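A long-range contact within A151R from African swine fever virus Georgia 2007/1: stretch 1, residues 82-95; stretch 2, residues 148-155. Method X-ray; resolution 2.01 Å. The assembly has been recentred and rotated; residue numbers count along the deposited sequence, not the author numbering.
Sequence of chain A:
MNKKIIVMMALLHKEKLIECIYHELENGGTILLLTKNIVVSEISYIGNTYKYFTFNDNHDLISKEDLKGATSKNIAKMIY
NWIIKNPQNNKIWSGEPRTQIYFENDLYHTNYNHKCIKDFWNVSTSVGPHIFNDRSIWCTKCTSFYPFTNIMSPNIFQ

Stretch 1 (82-95) WIIKNPQNNKIWSG
Stretch 2, residues 148-155: FTNIMSPN

Stretch 1 leaves a helix containing Trp 82 and Ile 83, turns through Pro 87 to Asn 89, and extends as a strand from Asn 90 to Ser 94; stretch 2, without regular helix or strand, opens with a type I turn from Phe 148 to Ile 151. Together they bury 594 Å². The register sets Lys 91 beside Asn 150 (CA to CA 4.3 Å) and Trp 93 beside Ser 153 (CA to CA 5.0 Å). Between these, Ile 92 and Ile 151 form a single beta bridge: Ile 92 N donates to Asn 150 O (2.8 Å) and Ile 92 O accepts from Met 152 N (2.9 Å). The next rung uses a side chain, Ser 94 N donating to Ser 153 OG (2.9 Å).

Asn 150 (chi1 m) has the largest covered area, 117 Å², and its amide enters the hollow between helix, turn and strand. Asn 150 CG lies 3.4 Å from Ile 83 CG2, and the polar end reaches the backbone carbonyls of Pro 87 and Asn 90. Asn 90 (m) donates from ND2 to Trp 82 O (2.9 Å), which ties strand to helix.

At the other end Trp 93 (chi1 t, chi2 -85°) offers a broad plate. Ser 153 CB sits over one face, 3.9 Å from the centroid of the six-membered ring; Ser 153 CA is also 3.5 Å from Trp 93 CE3. Met 152 (t, t, chi3 20°) brings CE to 3.7 Å from Trp 93 CE3, and Pro 154 CD packs 3.7 Å from Trp 93 CZ3. Ile 92 (p, t) meets Ile 151 through their CD1 atoms at 4.1 Å.

Lys 91 (m, t, t, t) runs extended past the turn, its CD 3.5 Å from Thr 149 O; a water bridges Lys 91 NZ (2.9 Å) and Thr 149 O (2.7 Å).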

ATOM      1  N   TRP A  82      -7.563   7.266  20.314  1.00 44.52           N
ATOM      2  CA  TRP A  82      -6.533   8.021  21.079  1.00 41.62           C
ATOM      3  C   TRP A  82      -5.340   8.342  20.168  1.00 39.96           C
ATOM      4  O   TRP A  82      -4.851   9.486  20.209  1.00 39.58           O
ATOM      5  CB  TRP A  82      -6.110   7.234  22.326  1.00 40.91           C
ATOM      6  CG  TRP A  82      -4.931   7.804  23.053  1.00 43.41           C
ATOM      7  CD1 TRP A  82      -4.935   8.838  23.944  1.00 46.23           C
ATOM      8  CD2 TRP A  82      -3.593   7.270  23.072  1.00 43.87           C
ATOM      9  NE1 TRP A  82      -3.679   9.035  24.450  1.00 40.48           N
ATOM     10  CE2 TRP A  82      -2.839   8.072  23.954  1.00 41.39           C
ATOM     11  CE3 TRP A  82      -2.947   6.236  22.388  1.00 46.65           C
ATOM     12  CZ2 TRP A  82      -1.477   7.861  24.176  1.00 41.49           C
ATOM     13  CZ3 TRP A  82      -1.608   6.016  22.621  1.00 44.49           C
ATOM     14  CH2 TRP A  82      -0.880   6.832  23.486  1.00 41.50           C
ATOM     15  N   ILE A  83      -4.868   7.357  19.399  1.00 46.29           N
ATOM     16  CA  ILE A  83      -3.678   7.522  18.511  1.00 41.95           C
ATOM     17  C   ILE A  83      -3.988   8.601  17.468  1.00 39.89           C
ATOM     18  O   ILE A  83      -3.162   9.513  17.306  1.00 39.54           O
ATOM     19  CB  ILE A  83      -3.279   6.192  17.848  1.00 44.67           C
ATOM     20  CG1 ILE A  83      -2.573   5.252  18.834  1.00 46.44           C
ATOM     21  CG2 ILE A  83      -2.428   6.451  16.613  1.00 42.29           C
ATOM     22  CD1 ILE A  83      -2.502   3.812  18.364  1.00 51.68           C
ATOM     23  N   ILE A  84      -5.094   8.446  16.736  1.00 42.89           N
ATOM     24  CA  ILE A  84      -5.339   9.172  15.455  1.00 51.59           C
ATOM     25  C   ILE A  84      -5.541  10.666  15.742  1.00 51.09           C
ATOM     26  O   ILE A  84      -5.322  11.472  14.812  1.00 54.86           O
ATOM     27  CB  ILE A  84      -6.536   8.566  14.697  1.00 50.53           C
ATOM     28  CG1 ILE A  84      -6.484   8.909  13.205  1.00 54.06           C
ATOM     29  CG2 ILE A  84      -7.852   8.991  15.334  1.00 49.52           C
ATOM     30  CD1 ILE A  84      -5.189   8.508  12.523  1.00 51.96           C
ATOM     31  N   LYS A  85      -5.834  11.020  17.001  1.00 49.54           N
ATOM     32  CA  LYS A  85      -6.059  12.426  17.446  1.00 50.91           C
ATOM     33  C   LYS A  85      -4.722  13.177  17.473  1.00 46.17           C
ATOM     34  O   LYS A  85      -4.726  14.413  17.309  1.00 45.73           O
ATOM     35  CB  LYS A  85      -6.720  12.452  18.830  1.00 55.97           C
ATOM     36  CG  LYS A  85      -8.209  12.132  18.853  1.00 59.95           C
ATOM     37  CD  LYS A  85      -8.899  12.334  17.522  1.00 62.11           C
ATOM     38  CE  LYS A  85     -10.345  11.881  17.531  1.00 73.53           C
ATOM     39  NZ  LYS A  85     -10.454  10.402  17.537  1.00 63.69           N
ATOM     40  N   ASN A  86      -3.627  12.458  17.718  1.00 46.52           N
ATOM     41  CA  ASN A  86      -2.286  13.062  17.933  1.00 42.98           C
ATOM     42  C   ASN A  86      -1.220  12.066  17.485  1.00 42.53           C
ATOM     43  O   ASN A  86      -0.428  11.589  18.296  1.00 41.02           O
ATOM     44  CB  ASN A  86      -2.103  13.485  19.393  1.00 44.75           C
ATOM     45  CG  ASN A  86      -0.838  14.281  19.615  1.00 46.57           C
ATOM     46  OD1 ASN A  86      -0.172  14.668  18.661  1.00 58.05           O
ATOM     47  ND2 ASN A  86      -0.472  14.483  20.869  1.00 55.14           N
ATOM     48  N   PRO A  87      -1.201  11.683  16.188  1.00 46.88           N
ATOM     49  CA  PRO A  87      -0.512  10.467  15.754  1.00 46.66           C
ATOM     50  C   PRO A  87       1.018  10.570  15.838  1.00 42.74           C
ATOM     51  O   PRO A  87       1.670   9.550  15.747  1.00 47.72           O
ATOM     52  CB  PRO A  87      -0.967  10.296  14.295  1.00 49.92           C
ATOM     53  CG  PRO A  87      -1.305  11.706  13.842  1.00 53.34           C
ATOM     54  CD  PRO A  87      -1.853  12.393  15.079  1.00 45.88           C
ATOM     55  N   GLN A  88       1.548  11.788  15.969  1.00 43.26           N
ATOM     56  CA  GLN A  88       3.010  12.070  15.960  1.00 57.42           C
ATOM     57  C   GLN A  88       3.586  11.901  17.372  1.00 59.72           C
ATOM     58  O   GLN A  88       4.822  11.981  17.512  1.00 73.60           O
ATOM     59  CB  GLN A  88       3.284  13.481  15.437  1.00 65.68           C
ATOM     60  CG  GLN A  88       4.101  13.505  14.151  1.00 83.57           C
ATOM     61  CD  GLN A  88       3.319  14.039  12.975  1.00 90.17           C
ATOM     62  OE1 GLN A  88       3.863  14.261  11.895  1.00111.87           O
ATOM     63  NE2 GLN A  88       2.027  14.243  13.176  1.00 86.25           N
ATOM     64  N   ASN A  89       2.727  11.793  18.390  1.00 50.18           N
ATOM     65  CA  ASN A  89       3.189  11.816  19.805  1.00 47.91           C
ATOM     66  C   ASN A  89       2.619  10.617  20.564  1.00 37.65           C
ATOM     67  O   ASN A  89       3.166  10.298  21.621  1.00 41.03           O
ATOM     68  CB  ASN A  89       2.835  13.134  20.493  1.00 50.36           C
ATOM     69  CG  ASN A  89       3.422  14.330  19.777  1.00 58.65           C
ATOM     70  OD1 ASN A  89       4.583  14.307  19.381  1.00 59.86           O
ATOM     71  ND2 ASN A  89       2.599  15.329  19.512  1.00 59.32           N
ATOM     72  N   ASN A  90       1.550  10.002  20.056  1.00 37.75           N
ATOM     73  CA  ASN A  90       0.806   8.920  20.761  1.00 36.20           C
ATOM     74  C   ASN A  90       1.216   7.565  20.180  1.00 40.25           C
ATOM     75  O   ASN A  90       0.846   7.262  19.017  1.00 37.64           O
ATOM     76  CB  ASN A  90      -0.707   9.128  20.698  1.00 39.47           C
ATOM     77  CG  ASN A  90      -1.186  10.255  21.591  1.00 36.56           C
ATOM     78  OD1 ASN A  90      -0.402  10.830  22.354  1.00 37.07           O
ATOM     79  ND2 ASN A  90      -2.488  10.492  21.595  1.00 35.79           N
ATOM     80  N   LYS A  91       1.980   6.795  20.950  1.00 34.14           N
ATOM     81  CA  LYS A  91       2.457   5.449  20.544  1.00 34.83           C
ATOM     82  C   LYS A  91       2.087   4.450  21.630  1.00 37.72           C
ATOM     83  O   LYS A  91       1.848   4.879  22.766  1.00 44.28           O
ATOM     84  CB  LYS A  91       3.965   5.473  20.298  1.00 35.21           C
ATOM     85  CG  LYS A  91       4.409   6.326  19.125  1.00 42.03           C
ATOM     86  CD  LYS A  91       5.866   6.141  18.777  1.00 45.89           C
ATOM     87  CE  LYS A  91       6.375   7.173  17.795  1.00 51.15           C
ATOM     88  NZ  LYS A  91       7.789   6.923  17.435  1.00 52.49           N
ATOM     89  N   ILE A  92       2.091   3.159  21.297  1.00 38.18           N
ATOM     90  CA  ILE A  92       1.715   2.099  22.265  1.00 37.87           C
ATOM     91  C   ILE A  92       2.834   1.058  22.321  1.00 38.70           C
ATOM     92  O   ILE A  92       3.504   0.832  21.290  1.00 36.70           O
ATOM     93  CB  ILE A  92       0.350   1.482  21.905  1.00 40.65           C
ATOM     94  CG1 ILE A  92       0.363   0.822  20.524  1.00 42.84           C
ATOM     95  CG2 ILE A  92      -0.750   2.527  22.022  1.00 36.22           C
ATOM     96  CD1 ILE A  92      -0.679  -0.257  20.362  1.00 41.97           C
ATOM     97  N   TRP A  93       3.063   0.505  23.508  1.00 42.02           N
ATOM     98  CA  TRP A  93       3.962  -0.659  23.709  1.00 40.48           C
ATOM     99  C   TRP A  93       3.119  -1.887  24.064  1.00 38.27           C
ATOM    100  O   TRP A  93       2.384  -1.821  25.053  1.00 42.59           O
ATOM    101  CB  TRP A  93       4.994  -0.343  24.798  1.00 37.83           C
ATOM    102  CG  TRP A  93       5.874  -1.502  25.137  1.00 40.90           C
ATOM    103  CD1 TRP A  93       5.599  -2.507  26.018  1.00 37.57           C
ATOM    104  CD2 TRP A  93       7.141  -1.832  24.535  1.00 40.81           C
ATOM    105  NE1 TRP A  93       6.610  -3.430  26.013  1.00 41.20           N
ATOM    106  CE2 TRP A  93       7.542  -3.072  25.075  1.00 41.04           C
ATOM    107  CE3 TRP A  93       7.936  -1.241  23.546  1.00 41.48           C
ATOM    108  CZ2 TRP A  93       8.745  -3.682  24.722  1.00 43.85           C
ATOM    109  CZ3 TRP A  93       9.124  -1.843  23.199  1.00 44.95           C
ATOM    110  CH2 TRP A  93       9.520  -3.048  23.779  1.00 45.85           C
ATOM    111  N   SER A  94       3.286  -2.988  23.335  1.00 37.53           N
ATOM    112  CA  SER A  94       2.555  -4.243  23.650  1.00 46.01           C
ATOM    113  C   SER A  94       3.502  -5.258  24.297  1.00 44.39           C
ATOM    114  O   SER A  94       4.548  -5.564  23.692  1.00 43.75           O
ATOM    115  CB  SER A  94       1.894  -4.816  22.432  1.00 46.75           C
ATOM    116  OG  SER A  94       1.139  -5.969  22.777  1.00 50.42           O
ATOM    117  N   GLY A  95       3.066  -5.858  25.406  1.00 44.79           N
ATOM    118  CA  GLY A  95       3.750  -6.988  26.061  1.00 50.75           C
ATOM    119  C   GLY A  95       4.529  -6.541  27.288  1.00 51.19           C
ATOM    120  O   GLY A  95       4.325  -5.398  27.731  1.00 45.74           O
ATOM    121  N   PHE A 148       3.307   0.168  11.122  1.00 43.17           N
ATOM    122  CA  PHE A 148       2.625   1.236  11.902  1.00 41.46           C
ATOM    123  C   PHE A 148       3.636   1.902  12.844  1.00 40.21           C
ATOM    124  O   PHE A 148       4.060   1.247  13.805  1.00 36.95           O
ATOM    125  CB  PHE A 148       1.450   0.656  12.696  1.00 39.94           C
ATOM    126  CG  PHE A 148       0.465  -0.142  11.880  1.00 44.69           C
ATOM    127  CD1 PHE A 148      -0.350   0.478  10.944  1.00 48.09           C
ATOM    128  CD2 PHE A 148       0.379  -1.521  12.018  1.00 47.58           C
ATOM    129  CE1 PHE A 148      -1.240  -0.261  10.178  1.00 44.24           C
ATOM    130  CE2 PHE A 148      -0.511  -2.258  11.249  1.00 51.07           C
ATOM    131  CZ  PHE A 148      -1.318  -1.626  10.332  1.00 44.88           C
ATOM    132  N   THR A 149       3.921   3.190  12.631  1.00 40.57           N
ATOM    133  CA  THR A 149       4.893   3.980  13.432  1.00 44.72           C
ATOM    134  C   THR A 149       4.370   4.157  14.864  1.00 44.84           C
ATOM    135  O   THR A 149       5.190   4.468  15.747  1.00 46.34           O
ATOM    136  CB  THR A 149       5.186   5.350  12.801  1.00 46.74           C
ATOM    137  OG1 THR A 149       3.958   6.075  12.744  1.00 52.77           O
ATOM    138  CG2 THR A 149       5.807   5.253  11.424  1.00 50.45           C
ATOM    139  N   ASN A 150       3.070   3.929  15.090  1.00 43.43           N
ATOM    140  CA  ASN A 150       2.424   4.188  16.405  1.00 42.74           C
ATOM    141  C   ASN A 150       2.542   2.953  17.302  1.00 39.91           C
ATOM    142  O   ASN A 150       2.112   3.038  18.466  1.00 40.99           O
ATOM    143  CB  ASN A 150       0.961   4.602  16.257  1.00 40.85           C
ATOM    144  CG  ASN A 150       0.810   5.935  15.564  1.00 45.32           C
ATOM    145  OD1 ASN A 150       1.226   6.964  16.092  1.00 49.78           O
ATOM    146  ND2 ASN A 150       0.333   5.906  14.331  1.00 43.19           N
ATOM    147  N   ILE A 151       3.065   1.839  16.783  1.00 37.07           N
ATOM    148  CA  ILE A 151       3.375   0.639  17.615  1.00 42.78           C
ATOM    149  C   ILE A 151       4.886   0.579  17.837  1.00 42.26           C
ATOM    150  O   ILE A 151       5.624   0.332  16.864  1.00 44.86           O
ATOM    151  CB  ILE A 151       2.830  -0.660  16.995  1.00 43.83           C
ATOM    152  CG1 ILE A 151       1.410  -0.471  16.457  1.00 48.53           C
ATOM    153  CG2 ILE A 151       2.918  -1.800  18.004  1.00 41.50           C
ATOM    154  CD1 ILE A 151       0.489  -1.631  16.724  1.00 49.32           C
ATOM    155  N   MET A 152       5.319   0.966  19.032  1.00 42.01           N
ATOM    156  CA  MET A 152       6.753   1.118  19.384  1.00 44.69           C
ATOM    157  C   MET A 152       7.384  -0.275  19.493  1.00 36.96           C
ATOM    158  O   MET A 152       8.579  -0.399  19.157  1.00 42.56           O
ATOM    159  CB  MET A 152       6.906   1.868  20.710  1.00 44.76           C
ATOM    160  CG  MET A 152       8.207   2.637  20.829  1.00 47.78           C
ATOM    161  SD  MET A 152       8.435   3.385  22.478  1.00 54.28           S
ATOM    162  CE  MET A 152       7.310   2.406  23.467  1.00 64.90           C
ATOM    163  N   SER A 153       6.641  -1.234  20.058  1.00 47.14           N
ATOM    164  CA  SER A 153       7.121  -2.599  20.407  1.00 47.26           C
ATOM    165  C   SER A 153       7.530  -3.336  19.137  1.00 48.19           C
ATOM    166  O   SER A 153       6.819  -3.298  18.139  1.00 46.98           O
ATOM    167  CB  SER A 153       6.069  -3.374  21.174  1.00 46.50           C
ATOM    168  OG  SER A 153       4.769  -2.944  20.823  1.00 45.03           O
ATOM    169  N   PRO A 154       8.716  -3.986  19.117  1.00 47.55           N
ATOM    170  CA  PRO A 154       9.093  -4.854  18.003  1.00 52.04           C
ATOM    171  C   PRO A 154       8.034  -5.933  17.720  1.00 44.98           C
ATOM    172  O   PRO A 154       7.453  -6.447  18.668  1.00 43.13           O
ATOM    173  CB  PRO A 154      10.415  -5.482  18.469  1.00 47.09           C
ATOM    174  CG  PRO A 154      10.989  -4.455  19.429  1.00 46.66           C
ATOM    175  CD  PRO A 154       9.780  -3.863  20.124  1.00 43.71           C
ATOM    176  N   ASN A 155       7.746  -6.167  16.437  1.00 43.61           N
ATOM    177  CA  ASN A 155       6.910  -7.294  15.937  1.00 57.07           C
ATOM    178  C   ASN A 155       7.612  -8.621  16.260  1.00 58.80           C
ATOM    179  O   ASN A 155       8.635  -8.909  15.619  1.00 55.78           O
ATOM    180  CB  ASN A 155       6.649  -7.174  14.433  1.00 55.41           C
ATOM    181  CG  ASN A 155       5.630  -8.172  13.927  1.00 66.42           C
ATOM    182  OD1 ASN A 155       5.005  -8.885  14.711  1.00 74.36           O
ATOM    183  ND2 ASN A 155       5.454  -8.227  12.617  1.00 70.71           N
TER
HETATM  184  O   HOH W   1       7.793   4.190  16.361  1.00 43.25           O